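6-aminohexanoate-cyclic-dimer hydrolase (Arthrobacter sp., PDB 3A2Q) hydrolyses the cyclic dimer of 6-aminohexanoate, a by-product of nylon-6 manufacture, opening the ring to give the linear dimer. Local coordinates at residues V260-H265 / V295-P300; W381-L386 / I453-G458; T264-G269 / G304-L309; G371-W376 / N429-P434. The protein carries 1 engineered substitution. All coordinates share one frame; numbering follows the deposited sequence.

Contact 1: residues V260-H265 / V295-P300; sequences VGVLTH and VNDAYP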
loop_
_atom_site.group_PDB
_atom_site.type_symbol
_atom_site.label_atom_id
_atom_site.label_comp_id
_atom_site.label_asym_id
_atom_site.label_seq_id
_atom_site.Cartn_x
_atom_site.Cartn_y
_atom_site.Cartn_z
ATOM N N VAL A 260 0.796 14.747 20.319
ATOM C CA VAL A 260 1.588 13.965 19.381
ATOM C C VAL A 260 2.775 13.292 20.041
ATOM O O VAL A 260 3.517 13.922 20.790
ATOM C CB VAL A 260 2.119 14.859 18.238
ATOM C CG1 VAL A 260 2.914 14.019 17.238
ATOM C CG2 VAL A 260 0.966 15.568 17.553
ATOM N N GLY A 261 2.946 12.006 19.756
ATOM C CA GLY A 261 4.073 11.269 20.292
ATOM C C GLY A 261 4.970 10.926 19.114
ATOM O O GLY A 261 4.475 10.568 18.047
ATOM N N VAL A 262 6.280 11.050 19.284
ATOM C CA VAL A 262 7.201 10.741 18.200
ATOM C C VAL A 262 8.139 9.618 18.619
ATOM O O VAL A 262 8.609 9.569 19.758
ATOM C CB VAL A 262 8.020 11.993 17.773
ATOM C CG1 VAL A 262 8.743 12.582 18.963
ATOM C CG2 VAL A 262 9.016 11.621 16.681
ATOM N N LEU A 263 8.379 8.697 17.693
ATOM C CA LEU A 263 9.245 7.554 17.935
ATOM C C LEU A 263 10.446 7.624 16.998
ATOM O O LEU A 263 10.284 7.622 15.773
ATOM C CB LEU A 263 8.471 6.258 17.682
ATOM C CG LEU A 263 9.251 4.940 17.787
ATOM C CD1 LEU A 263 9.791 4.767 19.203
ATOM C CD2 LEU A 263 8.335 3.769 17.422
ATOM N N THR A 264 11.648 7.686 17.564
ATOM C CA THR A 264 12.847 7.748 16.739
ATOM C C THR A 264 13.922 6.714 17.083
ATOM O O THR A 264 15.120 6.961 16.941
ATOM C CB THR A 264 13.456 9.167 16.744
ATOM O OG1 THR A 264 13.664 9.604 18.090
ATOM C CG2 THR A 264 12.517 10.138 16.033
ATOM N N HIS A 265 13.479 5.553 17.553
ATOM C CA HIS A 265 14.377 4.440 17.848
ATOM C C HIS A 265 13.524 3.187 17.687
ATOM O O HIS A 265 12.301 3.285 17.572
ATOM C CB HIS A 265 14.963 4.530 19.272
ATOM C CG HIS A 265 13.998 4.186 20.366
ATOM N ND1 HIS A 265 12.982 5.030 20.761
ATOM C CD2 HIS A 265 13.903 3.088 21.153
ATOM C CE1 HIS A 265 12.303 4.466 21.745
ATOM N NE2 HIS A 265 12.842 3.287 22.001
ATOM N N VAL A 295 3.939 18.227 20.914
ATOM C CA VAL A 295 4.808 17.127 20.506
ATOM C C VAL A 295 5.741 16.645 21.614
ATOM O O VAL A 295 6.434 17.438 22.247
ATOM C CB VAL A 295 5.635 17.543 19.276
ATOM C CG1 VAL A 295 6.427 16.352 18.748
ATOM C CG2 VAL A 295 4.710 18.089 18.206
ATOM N N ASN A 296 5.765 15.333 21.824
ATOM C CA ASN A 296 6.578 14.728 22.873
ATOM C C ASN A 296 7.180 13.404 22.425
ATOM O O ASN A 296 6.656 12.752 21.525
ATOM C CB ASN A 296 5.707 14.455 24.101
ATOM C CG ASN A 296 5.024 15.696 24.620
ATOM O OD1 ASN A 296 5.647 16.532 25.267
ATOM N ND2 ASN A 296 3.732 15.831 24.328
ATOM N N ASP A 297 8.280 13.005 23.055
ATOM C CA ASP A 297 8.886 11.723 22.728
ATOM C C ASP A 297 8.089 10.687 23.515
ATOM O O ASP A 297 8.259 10.533 24.727
ATOM C CB ASP A 297 10.362 11.680 23.132
ATOM C CG ASP A 297 11.243 12.495 22.206
ATOM O OD1 ASP A 297 10.739 12.950 21.161
ATOM O OD2 ASP A 297 12.439 12.673 22.515
ATOM N N ALA A 298 7.196 9.995 22.819
ATOM C CA ALA A 298 6.358 8.993 23.453
ATOM C C ALA A 298 5.806 8.053 22.398
ATOM O O ALA A 298 5.710 8.407 21.226
ATOM C CB ALA A 298 5.217 9.667 24.197
ATOM N N TYR A 299 5.429 6.859 22.825
ATOM C CA TYR A 299 4.904 5.871 21.902
ATOM C C TYR A 299 4.212 4.753 22.667
ATOM O O TYR A 299 4.451 4.562 23.859
ATOM C CB TYR A 299 6.059 5.306 21.075
ATOM C CG TYR A 299 7.102 4.589 21.908
ATOM C CD1 TYR A 299 7.008 3.218 22.154
ATOM C CD2 TYR A 299 8.188 5.282 22.446
ATOM C CE1 TYR A 299 7.974 2.553 22.909
ATOM C CE2 TYR A 299 9.155 4.629 23.201
ATOM C CZ TYR A 299 9.045 3.267 23.427
ATOM O OH TYR A 299 10.015 2.620 24.159
ATOM N N PRO A 300 3.327 4.005 21.990
ATOM C CA PRO A 300 2.614 2.900 22.644
ATOM C C PRO A 300 3.624 1.859 23.111
ATOM O O PRO A 300 4.420 1.370 22.312
ATOM C CB PRO A 300 1.704 2.361 21.532
ATOM C CG PRO A 300 1.529 3.540 20.602
ATOM C CD PRO A 300 2.895 4.175 20.591
#

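Contact 2: residues W381-L386 / I453-G458; sequences WDLLIL and IVAAYG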
loop_
_atom_site.group_PDB
_atom_site.type_symbol
_atom_site.label_atom_id
_atom_site.label_comp_id
_atom_site.label_asym_id
_atom_site.label_seq_id
_atom_site.Cartn_x
_atom_site.Cartn_y
_atom_site.Cartn_z
ATOM N N TRP A 381 -3.581 10.276 23.717
ATOM C CA TRP A 381 -2.748 10.627 22.573
ATOM C C TRP A 381 -3.575 10.615 21.295
ATOM O O TRP A 381 -4.463 9.777 21.130
ATOM C CB TRP A 381 -1.578 9.656 22.449
ATOM C CG TRP A 381 -0.693 9.681 23.641
ATOM C CD1 TRP A 381 -0.806 8.918 24.762
ATOM C CD2 TRP A 381 0.441 10.531 23.843
ATOM N NE1 TRP A 381 0.191 9.237 25.655
ATOM C CE2 TRP A 381 0.971 10.223 25.115
ATOM C CE3 TRP A 381 1.061 11.525 23.070
ATOM C CZ2 TRP A 381 2.095 10.874 25.635
ATOM C CZ3 TRP A 381 2.181 12.174 23.589
ATOM C CH2 TRP A 381 2.685 11.843 24.859
ATOM N N ASP A 382 -3.278 11.554 20.399
ATOM C CA ASP A 382 -3.991 11.682 19.132
ATOM C C ASP A 382 -3.252 11.074 17.945
ATOM O O ASP A 382 -3.855 10.402 17.108
ATOM C CB ASP A 382 -4.242 13.157 18.813
ATOM C CG ASP A 382 -5.167 13.819 19.804
ATOM O OD1 ASP A 382 -6.345 13.409 19.872
ATOM O OD2 ASP A 382 -4.712 14.748 20.509
ATOM N N LEU A 383 -1.948 11.320 17.879
ATOM C CA LEU A 383 -1.139 10.843 16.755
ATOM C C LEU A 383 0.240 10.345 17.145
ATOM O O LEU A 383 0.847 10.830 18.105
ATOM C CB LEU A 383 -0.934 11.968 15.742
ATOM C CG LEU A 383 -2.111 12.659 15.053
ATOM C CD1 LEU A 383 -1.603 13.889 14.311
ATOM C CD2 LEU A 383 -2.780 11.706 14.096
ATOM N N LEU A 384 0.733 9.385 16.368
ATOM C CA LEU A 384 2.070 8.843 16.561
ATOM C C LEU A 384 2.805 9.168 15.267
ATOM O O LEU A 384 2.263 8.966 14.180
ATOM C CB LEU A 384 2.040 7.318 16.749
ATOM C CG LEU A 384 3.430 6.670 16.850
ATOM C CD1 LEU A 384 4.069 7.038 18.182
ATOM C CD2 LEU A 384 3.324 5.153 16.730
ATOM N N ILE A 385 4.013 9.708 15.392
ATOM C CA ILE A 385 4.847 10.035 14.245
ATOM C C ILE A 385 6.054 9.108 14.333
ATOM O O ILE A 385 6.701 9.021 15.378
ATOM C CB ILE A 385 5.382 11.493 14.297
ATOM C CG1 ILE A 385 4.253 12.469 14.618
ATOM C CG2 ILE A 385 6.025 11.854 12.960
ATOM C CD1 ILE A 385 3.118 12.442 13.636
ATOM N N LEU A 386 6.348 8.402 13.247
ATOM C CA LEU A 386 7.493 7.507 13.228
ATOM C C LEU A 386 7.889 7.245 11.783
ATOM O O LEU A 386 7.096 7.462 10.869
ATOM C CB LEU A 386 7.156 6.182 13.923
ATOM C CG LEU A 386 6.182 5.217 13.232
ATOM C CD1 LEU A 386 6.181 3.895 13.986
ATOM C CD2 LEU A 386 4.779 5.805 13.183
ATOM N N ILE A 453 2.423 8.581 9.913
ATOM C CA ILE A 453 1.563 9.203 10.913
ATOM C C ILE A 453 0.420 8.218 11.147
ATOM O O ILE A 453 -0.164 7.710 10.191
ATOM C CB ILE A 453 0.957 10.534 10.408
ATOM C CG1 ILE A 453 2.024 11.374 9.704
ATOM C CG2 ILE A 453 0.368 11.303 11.578
ATOM C CD1 ILE A 453 3.202 11.716 10.559
ATOM N N VAL A 454 0.112 7.952 12.413
ATOM C CA VAL A 454 -0.951 7.018 12.775
ATOM C C VAL A 454 -1.968 7.699 13.694
ATOM O O VAL A 454 -1.591 8.266 14.715
ATOM C CB VAL A 454 -0.386 5.800 13.541
ATOM C CG1 VAL A 454 -1.486 4.761 13.744
ATOM C CG2 VAL A 454 0.805 5.204 12.784
ATOM N N ALA A 455 -3.245 7.618 13.336
ATOM C CA ALA A 455 -4.311 8.215 14.138
ATOM C C ALA A 455 -5.170 7.121 14.768
ATOM O O ALA A 455 -4.997 5.937 14.475
ATOM C CB ALA A 455 -5.172 9.126 13.271
ATOM N N ALA A 456 -6.096 7.512 15.637
ATOM C CA ALA A 456 -6.966 6.540 16.288
ATOM C C ALA A 456 -7.872 5.853 15.266
ATOM O O ALA A 456 -8.128 6.390 14.190
ATOM C CB ALA A 456 -7.808 7.228 17.366
ATOM N N TYR A 457 -8.343 4.658 15.613
ATOM C CA TYR A 457 -9.235 3.872 14.754
ATOM C C TYR A 457 -10.347 4.752 14.177
ATOM O O TYR A 457 -11.085 5.401 14.925
ATOM C CB TYR A 457 -9.868 2.747 15.577
ATOM C CG TYR A 457 -10.469 1.613 14.772
ATOM C CD1 TYR A 457 -9.689 0.530 14.371
ATOM C CD2 TYR A 457 -11.818 1.618 14.422
ATOM C CE1 TYR A 457 -10.241 -0.525 13.642
ATOM C CE2 TYR A 457 -12.380 0.573 13.692
ATOM C CZ TYR A 457 -11.585 -0.495 13.305
ATOM O OH TYR A 457 -12.132 -1.523 12.570
ATOM N N GLY A 458 -10.451 4.777 12.852
ATOM C CA GLY A 458 -11.483 5.553 12.187
ATOM C C GLY A 458 -11.273 7.051 12.029
ATOM O O GLY A 458 -12.126 7.728 11.456
HETATM O O HOH W 1 -6.484 10.276 16.388
#

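Contact 3: residues T264-G269 / G304-L309; sequences THNPVG and GDRSFL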
loop_
_atom_site.group_PDB
_atom_site.type_symbol
_atom_site.label_atom_id
_atom_site.label_comp_id
_atom_site.label_asym_id
_atom_site.label_seq_id
_atom_site.Cartn_x
_atom_site.Cartn_y
_atom_site.Cartn_z
ATOM N N THR A 264 11.648 7.686 17.564
ATOM C CA THR A 264 12.847 7.748 16.739
ATOM C C THR A 264 13.922 6.714 17.083
ATOM O O THR A 264 15.120 6.961 16.941
ATOM C CB THR A 264 13.456 9.167 16.744
ATOM O OG1 THR A 264 13.664 9.604 18.090
ATOM C CG2 THR A 264 12.517 10.138 16.033
ATOM N N HIS A 265 13.479 5.553 17.553
ATOM C CA HIS A 265 14.377 4.440 17.848
ATOM C C HIS A 265 13.524 3.187 17.687
ATOM O O HIS A 265 12.301 3.285 17.572
ATOM C CB HIS A 265 14.963 4.530 19.272
ATOM C CG HIS A 265 13.998 4.186 20.366
ATOM N ND1 HIS A 265 12.982 5.030 20.761
ATOM C CD2 HIS A 265 13.903 3.088 21.153
ATOM C CE1 HIS A 265 12.303 4.466 21.745
ATOM N NE2 HIS A 265 12.842 3.287 22.001
ATOM N N ASN A 266 14.157 2.021 17.631
ATOM C CA ASN A 266 13.414 0.770 17.506
ATOM C C ASN A 266 13.121 0.271 18.916
ATOM O O ASN A 266 14.005 -0.252 19.588
ATOM C CB ASN A 266 14.230 -0.271 16.748
ATOM C CG ASN A 266 13.591 -1.642 16.790
ATOM O OD1 ASN A 266 12.413 -1.776 17.116
ATOM N ND2 ASN A 266 14.362 -2.667 16.451
ATOM N N PRO A 267 11.869 0.419 19.376
ATOM C CA PRO A 267 11.468 -0.008 20.719
ATOM C C PRO A 267 11.631 -1.485 21.028
ATOM O O PRO A 267 11.666 -1.869 22.195
ATOM C CB PRO A 267 10.014 0.448 20.815
ATOM C CG PRO A 267 9.547 0.423 19.408
ATOM C CD PRO A 267 10.716 0.942 18.619
ATOM N N VAL A 268 11.720 -2.308 19.990
ATOM C CA VAL A 268 11.881 -3.743 20.190
ATOM C C VAL A 268 13.336 -4.030 20.571
ATOM O O VAL A 268 13.622 -4.962 21.327
ATOM C CB VAL A 268 11.473 -4.529 18.913
ATOM C CG1 VAL A 268 11.612 -6.032 19.143
ATOM C CG2 VAL A 268 10.019 -4.209 18.564
ATOM N N GLY A 269 14.246 -3.202 20.062
ATOM C CA GLY A 269 15.656 -3.353 20.382
ATOM C C GLY A 269 16.392 -4.478 19.682
ATOM O O GLY A 269 17.515 -4.820 20.079
ATOM N N GLY A 304 6.962 -2.091 21.729
ATOM C CA GLY A 304 8.215 -2.683 22.167
ATOM C C GLY A 304 8.163 -4.197 22.105
ATOM O O GLY A 304 9.138 -4.885 22.409
ATOM N N ASP A 305 7.014 -4.718 21.691
ATOM C CA ASP A 305 6.805 -6.156 21.603
ATOM C C ASP A 305 6.364 -6.556 20.199
ATOM O O ASP A 305 5.483 -5.927 19.606
ATOM C CB ASP A 305 5.752 -6.566 22.649
ATOM C CG ASP A 305 5.317 -8.016 22.526
ATOM O OD1 ASP A 305 6.184 -8.908 22.420
ATOM O OD2 ASP A 305 4.093 -8.263 22.554
ATOM N N ARG A 306 7.001 -7.581 19.646
ATOM C CA ARG A 306 6.618 -8.046 18.322
ATOM C C ARG A 306 6.346 -9.546 18.380
ATOM O O ARG A 306 6.432 -10.245 17.373
ATOM C CB ARG A 306 7.703 -7.737 17.282
ATOM C CG ARG A 306 7.128 -7.514 15.883
ATOM C CD ARG A 306 8.186 -7.365 14.818
ATOM N NE ARG A 306 9.091 -6.248 15.079
ATOM C CZ ARG A 306 10.379 -6.383 15.379
ATOM N NH1 ARG A 306 10.921 -7.591 15.456
ATOM N NH2 ARG A 306 11.128 -5.308 15.598
ATOM N N SER A 307 6.005 -10.029 19.571
ATOM C CA SER A 307 5.703 -11.446 19.776
ATOM C C SER A 307 4.572 -11.901 18.863
ATOM O O SER A 307 4.549 -13.039 18.396
ATOM C CB SER A 307 5.295 -11.695 21.229
ATOM O OG SER A 307 6.365 -11.418 22.109
ATOM N N PHE A 308 3.636 -10.996 18.612
ATOM C CA PHE A 308 2.480 -11.278 17.772
ATOM C C PHE A 308 2.842 -11.723 16.360
ATOM O O PHE A 308 2.071 -12.439 15.714
ATOM C CB PHE A 308 1.600 -10.027 17.681
ATOM C CG PHE A 308 2.199 -8.924 16.843
ATOM C CD1 PHE A 308 2.038 -8.917 15.462
ATOM C CD2 PHE A 308 2.942 -7.908 17.435
ATOM C CE1 PHE A 308 2.611 -7.913 14.677
ATOM C CE2 PHE A 308 3.517 -6.899 16.663
ATOM C CZ PHE A 308 3.351 -6.901 15.281
ATOM N N LEU A 309 4.004 -11.294 15.871
ATOM C CA LEU A 309 4.399 -11.641 14.514
ATOM C C LEU A 309 4.465 -13.146 14.288
ATOM O O LEU A 309 4.235 -13.621 13.173
ATOM C CB LEU A 309 5.741 -10.993 14.154
ATOM C CG LEU A 309 6.006 -10.854 12.648
ATOM C CD1 LEU A 309 4.892 -10.035 11.995
ATOM C CD2 LEU A 309 7.346 -10.184 12.420
HETATM O O HOH W 2 10.373 -2.663 15.404
#

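Contact 4: residues G371-W376 / N429-P434; sequences GKVERW and NVSGQP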
loop_
_atom_site.group_PDB
_atom_site.type_symbol
_atom_site.label_atom_id
_atom_site.label_comp_id
_atom_site.label_asym_id
_atom_site.label_seq_id
_atom_site.Cartn_x
_atom_site.Cartn_y
_atom_site.Cartn_z
ATOM N N GLY A 371 -5.551 -4.407 20.978
ATOM C CA GLY A 371 -6.021 -3.694 22.149
ATOM C C GLY A 371 -4.903 -2.965 22.873
ATOM O O GLY A 371 -5.063 -1.805 23.256
ATOM N N LYS A 372 -3.770 -3.636 23.062
ATOM C CA LYS A 372 -2.647 -3.015 23.755
ATOM C C LYS A 372 -2.200 -1.765 23.015
ATOM O O LYS A 372 -1.919 -0.736 23.630
ATOM C CB LYS A 372 -1.470 -3.991 23.885
ATOM C CG LYS A 372 -1.762 -5.232 24.726
ATOM C CD LYS A 372 -0.480 -5.965 25.122
ATOM C CE LYS A 372 0.367 -6.337 23.909
ATOM N NZ LYS A 372 1.705 -6.871 24.300
ATOM N N VAL A 373 -2.146 -1.851 21.689
ATOM C CA VAL A 373 -1.735 -0.715 20.882
ATOM C C VAL A 373 -2.720 0.449 20.986
ATOM O O VAL A 373 -2.332 1.576 21.282
ATOM C CB VAL A 373 -1.607 -1.095 19.390
ATOM C CG1 VAL A 373 -1.368 0.157 18.575
ATOM C CG2 VAL A 373 -0.464 -2.089 19.187
ATOM N N GLU A 374 -3.995 0.168 20.742
ATOM C CA GLU A 374 -5.024 1.210 20.777
ATOM C C GLU A 374 -5.192 1.927 22.113
ATOM O O GLU A 374 -5.630 3.073 22.147
ATOM C CB GLU A 374 -6.376 0.637 20.354
ATOM C CG GLU A 374 -6.439 0.179 18.913
ATOM C CD GLU A 374 -7.869 0.003 18.437
ATOM O OE1 GLU A 374 -8.509 1.022 18.101
ATOM O OE2 GLU A 374 -8.356 -1.150 18.418
ATOM N N ARG A 375 -4.849 1.259 23.207
ATOM C CA ARG A 375 -4.975 1.866 24.527
ATOM C C ARG A 375 -4.150 3.140 24.690
ATOM O O ARG A 375 -4.438 3.951 25.565
ATOM C CB ARG A 375 -4.595 0.862 25.614
ATOM C CG ARG A 375 -5.761 0.003 26.084
ATOM C CD ARG A 375 -5.391 -0.796 27.324
ATOM N NE ARG A 375 -5.000 -2.168 27.018
ATOM C CZ ARG A 375 -5.850 -3.116 26.630
ATOM N NH1 ARG A 375 -7.142 -2.845 26.501
ATOM N NH2 ARG A 375 -5.407 -4.339 26.377
ATOM N N TRP A 376 -3.130 3.315 23.851
ATOM C CA TRP A 376 -2.282 4.510 23.906
ATOM C C TRP A 376 -3.095 5.730 23.479
ATOM O O TRP A 376 -2.961 6.814 24.055
ATOM C CB TRP A 376 -1.073 4.347 22.974
ATOM C CG TRP A 376 -0.032 5.433 23.093
ATOM C CD1 TRP A 376 0.803 5.662 24.153
ATOM C CD2 TRP A 376 0.309 6.405 22.097
ATOM N NE1 TRP A 376 1.648 6.712 23.875
ATOM C CE2 TRP A 376 1.365 7.187 22.621
ATOM C CE3 TRP A 376 -0.172 6.691 20.813
ATOM C CZ2 TRP A 376 1.947 8.236 21.904
ATOM C CZ3 TRP A 376 0.409 7.734 20.098
ATOM C CH2 TRP A 376 1.458 8.494 20.647
ATOM N N ASN A 429 -1.447 -2.901 11.014
ATOM C CA ASN A 429 -2.300 -3.770 10.215
ATOM C C ASN A 429 -3.027 -4.583 11.277
ATOM O O ASN A 429 -4.191 -4.930 11.122
ATOM C CB ASN A 429 -1.493 -4.743 9.349
ATOM C CG ASN A 429 -0.845 -4.069 8.178
ATOM O OD1 ASN A 429 0.302 -3.637 8.257
ATOM N ND2 ASN A 429 -1.584 -3.956 7.079
ATOM N N VAL A 430 -2.325 -4.891 12.366
ATOM C CA VAL A 430 -2.942 -5.662 13.441
ATOM C C VAL A 430 -3.970 -4.839 14.212
ATOM O O VAL A 430 -5.044 -5.338 14.523
ATOM C CB VAL A 430 -1.892 -6.218 14.422
ATOM C CG1 VAL A 430 -2.584 -6.904 15.596
ATOM C CG2 VAL A 430 -0.994 -7.209 13.696
ATOM N N SER A 431 -3.658 -3.578 14.510
ATOM C CA SER A 431 -4.603 -2.741 15.247
ATOM C C SER A 431 -5.719 -2.215 14.349
ATOM O O SER A 431 -6.806 -1.899 14.830
ATOM C CB SER A 431 -3.887 -1.553 15.902
ATOM O OG SER A 431 -3.483 -0.617 14.925
ATOM N N GLY A 432 -5.446 -2.108 13.050
ATOM C CA GLY A 432 -6.452 -1.621 12.121
ATOM C C GLY A 432 -6.550 -0.104 12.048
ATOM O O GLY A 432 -7.445 0.428 11.391
ATOM N N GLN A 433 -5.635 0.598 12.712
ATOM C CA GLN A 433 -5.653 2.058 12.704
ATOM C C GLN A 433 -5.194 2.652 11.386
ATOM O O GLN A 433 -4.346 2.086 10.700
ATOM C CB GLN A 433 -4.774 2.602 13.823
ATOM C CG GLN A 433 -5.289 2.281 15.200
ATOM C CD GLN A 433 -4.213 2.416 16.248
ATOM O OE1 GLN A 433 -3.248 1.655 16.259
ATOM N NE2 GLN A 433 -4.367 3.385 17.134
ATOM N N PRO A 434 -5.749 3.815 11.017
ATOM C CA PRO A 434 -5.373 4.467 9.763
ATOM C C PRO A 434 -3.932 4.966 9.885
ATOM O O PRO A 434 -3.550 5.561 10.897
ATOM C CB PRO A 434 -6.393 5.597 9.641
ATOM C CG PRO A 434 -6.651 5.962 11.075
ATOM C CD PRO A 434 -6.728 4.623 11.770
HETATM O O HOH W 3 -8.701 -3.155 16.374
HETATM O O HOH W 4 -7.408 3.485 18.156
#

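Contact 1: residues V260-H265 / V295-P300
Leu263 and Tyr299 meet where two neighbouring parallel strands give way to loop. Methyl CD1 of Leu263 lies over one face of the Tyr299 ring in a CH-pi contact, offset toward the rim, with ring atom CD2 of Tyr299 nearest at 3.7 Å. The CB of Tyr299 points toward segment 260-265, and CG stands between the backbone N and the carbonyl carbon (chi1 62°), from where the ring reaches Leu263 and His265. The His265 side chain crosses that of Tyr299 at about a right angle; CE1 of His265 comes 3.5 Å from CE2 of Tyr299, and the ring planes are inclined obliquely at 72°. On the strands, Val262 and Asp297 lie side by side and point the same way. CG1 of Val262 takes the place between N and carbonyl carbon (chi1 55°) and comes within 3.0 Å of OD1 of Asp297, a tight approach; that oxygen has its strong partner in Arg282 of helix 275-290, a salt bridge. On the same face CB of Val260 packs at 4.1 Å on CG2 of Val295. The backbones are joined by Asn296 N to Val260 O at 2.8 Å and Val262 N to Asn296 O, also 2.8 Å, followed by a weak bond from Ala298 N to Val262 O. Strands 259-262 and 294-297 belong to a beta-alpha-beta unit with helix 275-290 between them. Chemically, two good main-chain bonds fix the parallel register, Val262 and Val295 pack against the connecting helix, and beyond the strands contact passes to rings and methyls, which lack that directional hold.

Contact 2: residues W381-L386 / I453-G458
Leu383 and Ala455 form part of the apolar centre of an antiparallel strand pair within the mixed sheet of this amidase-family enzyme; the short strands 383-386 and 453-455 run at 162° to each other. Leu383 has CG anti to its carbonyl carbon (chi1 -59°), and beyond it methyl CD2 reaches across to the CB of Ala455 at 3.6 Å and to CG2 of Ile453 at 4.1 Å. On this face Ile385 and Ile453 also lie alongside each other, pointing the same way, though their closest approach is modelled too short to be trusted. Helix 460-473 packs here, with Val466 on Leu383 and Leu463 on both Ile453 and Ala455. The other face carries Leu384 and Val454, with CB of Leu384 4.3 Å from CB of Val454. There CD2 of Leu386 touches CG2 of Val454 at 4.0 Å. Phe428 of helix 427-431 packs against both Leu384 and Val454. Between these side chains the main chains are joined directly: Leu384 and Val454 form a hydrogen-bonded pair, in which Leu384 N donates to Val454 O at 3.1 Å and Val454 N to Leu384 O at 3.0 Å, each donor lying in the plane of its acceptor carbonyl. Toward the polar edge the strands part and direct bonding stops. The carboxylate of Asp382 turns to the neighbouring strand, OD2 accepting from Arg259 N. The backbone carbonyl of Asp382 is tied to segment 453-458 through a water instead, which donates to Asp382 O at 2.7 Å and accepts from Ala456 N at 2.9 Å.

Contact 3: residues T264-G269 / G304-L309
Val268 and Arg306 carry most of this contact, which ties the turn after strand 259-262 to the chain leading into helix 308-331. They pack by van der Waals contact, crossing at about a right angle. The valine CB points toward segment 304-309 and both methyls bear on the guanidinium: CG2 of Val268 lies 3.4 Å from NH2 of Arg306, while CG1 sits over one face of the group. The arginine chain bends at chi3 (-59°). Beside it, CA of Gly304 approaches the carbonyl oxygen of Pro267 in a CA-H...O contact of 3.5 Å. No direct hydrogen bond spans the two segments; the polar link is a water lying in the guanidinium plane at its edge, which donates to OD1 of Asn266 at 2.8 Å and accepts from NH2 of Arg306 at 2.8 Å. Local bonds shape each side. OD1 of Asn266 also accepts from Val268 N at 3.0 Å, the donor standing well above the amide plane, while ND2 donates to Phe271 O and Asp270 OD1; this Asx turn overlaps a type I beta turn from Asn266 to Gly269. In a second Asx turn Ser307 N donates to OD1 of Asp305 at 3.1 Å, and the serine OG bonds the syn lone pair of that oxygen. Outside the segments, NH1 of Arg306 forms a salt bridge with Asp270. An alanine in place of Arg306 would probably leave Asp270 without its guanidinium partner, deprive the bridging water of a donor and uncover the methyls of Val268. Chemically, the guanidinium joins the two loops by offering a flat face to a valine methyl while its N-H groups serve water and carboxylate.

Contact 4: residues G371-W376 / N429-P434
Val373 and Gln433 cross obliquely, with methyl CG1 of Val373 set 3.3 Å from the amide oxygen OE1 of Gln433. The same methyl meets CB of Ser431 at 4.1 Å, the CB atoms of Val373 and Ser431 each pointing toward the opposite segment. Glu374 and Gln433 slide past each other in opposite directions: CG of Glu374 lies 4.1 Å from CD of Gln433, and the carboxylate and amide planes differ by 49°. The amide is held from its own side. Ser431 has OG between its backbone N and carbonyl carbon (chi1 71°), from where it donates to OE1 of Gln433 at 2.6 Å, tilted only 16° from the carbonyl plane; in return Gln433 N makes a weak bond to that hydroxyl. Two waters link the polar groups of the two segments. One donates to OE2 of Glu374 at 2.9 Å and to Ser431 O at 2.7 Å; the other donates to OE1 of Glu374 at 2.7 Å and accepts weakly from NE2 of Gln433. An alanine at Gln433 would probably leave the Ser431 hydroxyl without its acceptor and open a gap beside Val373. Helix 356-378 thus packs against the C-terminal end of helix 427-431, where Gly432, with positive phi, is the first residue to leave the helix and the chain turns into strand 435-442 of the central sheet.

Overall arrangement
From the N terminus, strand 259-262 and the turn after it open contacts 1 and 3, which share Thr264 and His265. Contact 1 closes first, across helix 275-290, by bringing strand 294-297 to the sheet edge; contact 3 closes soon after, tying the turn to the approach of helix 308-331. Both are complete before helix 356-378 opens contact 4 and strand 383-387 opens contact 2. These two cross: 429-434 closes contact 4 before 453-458 closes contact 2. Contacts 1 and 2 join through neighbouring strands, with Gly261 O 2.8 Å from Ile385 N. Contact 4 ties helix 356-378 to the end of helix 427-431, and Trp376 of helix 356-378 touches Tyr299 and Pro300 of contact 1.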